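Local coordinates for TssK (PDB 5Y0E), which probably serves as a baseplate component of the bacterial type VI secretion system, at residues L172-R175 with S179-L182. Numbering follows the deposited sequence.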
loop_
_atom_site.group_PDB
_atom_site.type_symbol
_atom_site.label_atom_id
_atom_site.label_comp_id
_atom_site.label_asym_id
_atom_site.label_seq_id
_atom_site.Cartn_x
_atom_site.Cartn_y
_atom_site.Cartn_z
ATOM N N LEU A 172 31.167 14.639 5.252
ATOM C CA LEU A 172 31.825 14.808 3.967
ATOM C C LEU A 172 33.101 15.623 4.084
ATOM O O LEU A 172 34.116 15.279 3.474
ATOM C CB LEU A 172 30.891 15.494 2.979
ATOM C CG LEU A 172 29.714 14.674 2.482
ATOM C CD1 LEU A 172 28.858 15.529 1.580
ATOM C CD2 LEU A 172 30.197 13.423 1.779
ATOM N N GLU A 173 33.063 16.690 4.867
ATOM C CA GLU A 173 34.148 17.649 4.918
ATOM C C GLU A 173 34.152 18.308 6.288
ATOM O O GLU A 173 33.090 18.606 6.845
ATOM C CB GLU A 173 33.994 18.685 3.798
ATOM C CG GLU A 173 34.621 20.035 4.079
ATOM C CD GLU A 173 34.473 20.997 2.917
ATOM O OE1 GLU A 173 34.938 20.678 1.802
ATOM O OE2 GLU A 173 33.887 22.074 3.115
ATOM N N LYS A 174 35.346 18.506 6.837
ATOM C CA LYS A 174 35.529 19.295 8.044
ATOM C C LYS A 174 36.161 20.605 7.618
ATOM O O LYS A 174 37.345 20.646 7.286
ATOM C CB LYS A 174 36.396 18.567 9.060
ATOM C CG LYS A 174 36.503 19.278 10.391
ATOM C CD LYS A 174 37.478 18.549 11.286
ATOM C CE LYS A 174 37.662 19.259 12.606
ATOM N NZ LYS A 174 38.608 18.517 13.484
ATOM N N ARG A 175 35.370 21.668 7.624
ATOM C CA ARG A 175 35.814 22.942 7.101
ATOM C C ARG A 175 36.983 23.486 7.907
ATOM O O ARG A 175 37.377 22.946 8.939
ATOM C CB ARG A 175 34.666 23.942 7.104
ATOM C CG ARG A 175 33.509 23.511 6.250
ATOM C CD ARG A 175 32.552 24.648 6.021
ATOM N NE ARG A 175 31.488 24.264 5.101
ATOM C CZ ARG A 175 30.281 23.869 5.491
ATOM N NH1 ARG A 175 29.996 23.821 6.783
ATOM N NH2 ARG A 175 29.362 23.530 4.593
ATOM N N SER A 179 33.989 23.411 11.642
ATOM C CA SER A 179 32.620 22.983 11.430
ATOM C C SER A 179 32.579 21.828 10.443
ATOM O O SER A 179 33.499 21.619 9.652
ATOM C CB SER A 179 31.771 24.128 10.905
ATOM O OG SER A 179 31.892 24.211 9.504
ATOM N N LEU A 180 31.489 21.077 10.493
ATOM C CA LEU A 180 31.315 19.902 9.657
ATOM C C LEU A 180 30.178 20.107 8.679
ATOM O O LEU A 180 29.153 20.690 9.024
ATOM C CB LEU A 180 31.033 18.671 10.494
ATOM C CG LEU A 180 31.992 18.341 11.638
ATOM C CD1 LEU A 180 31.278 17.475 12.631
ATOM C CD2 LEU A 180 33.225 17.657 11.135
ATOM N N ARG A 181 30.383 19.651 7.450
ATOM C CA ARG A 181 29.325 19.565 6.459
ATOM C C ARG A 181 28.932 18.104 6.313
ATOM O O ARG A 181 29.796 17.235 6.153
ATOM C CB ARG A 181 29.758 20.134 5.110
ATOM C CG ARG A 181 28.660 20.127 4.059
ATOM C CD ARG A 181 29.111 20.828 2.787
ATOM N NE ARG A 181 30.393 20.312 2.329
ATOM C CZ ARG A 181 30.535 19.408 1.370
ATOM N NH1 ARG A 181 29.468 18.925 0.746
ATOM N NH2 ARG A 181 31.748 18.988 1.032
ATOM N N LEU A 182 27.637 17.835 6.390
ATOM C CA LEU A 182 27.131 16.477 6.363
ATOM C C LEU A 182 26.501 16.163 5.018
ATOM O O LEU A 182 25.973 17.042 4.341
ATOM C CB LEU A 182 26.100 16.261 7.466
ATOM C CG LEU A 182 26.623 16.432 8.880
ATOM C CD1 LEU A 182 25.470 16.352 9.854
ATOM C CD2 LEU A 182 27.635 15.382 9.166
#
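R181 and E173 pair at the heart of this antiparallel ladder, where R181 N donates to E173 O at 3.0 Å in a nearly straight bond. One step along, R181 O accepts from L172 N, so both backbone groups of R181 are used by two successive residues of the other strand. Nearer the turn, R175 N reaches S179 O at 2.8 Å, though the bond is bent, and CA-H groups of K174 and L180 add contacts to S179 O and E173 O.

E173, R175 and R181 bring their charged ends together on the face carrying E173 and R181. R181 leaves with CG anti to its own N (chi1 -177°) and then bends at chi3 (51°), which brings its guanidinium back over L172 CB, with NH1 3.5 Å from L172 CD1. The E173 carboxylate stands steeply to that guanidinium, 78° between planes, and OE1 to R181 NH2 is a long salt bridge of 3.7 Å. R175 lays one guanidinium face over R181 CB; its NH1 makes a weak bond to S179 OG, which D177 also holds. The two arginines lie close, and E173, in long charge contact with both, probably eases their repulsion.

Apolar contact occupies the reverse face: L180 CD2 packs against K174 CG at 3.7 Å, while the lysine's amine runs on to D91 and the I89 carbonyl.

Together this is a beta hairpin with a classic bulge, L172 and E173 both facing R181, which adds 180-182 as the outermost strand of a mixed sheet within this chain.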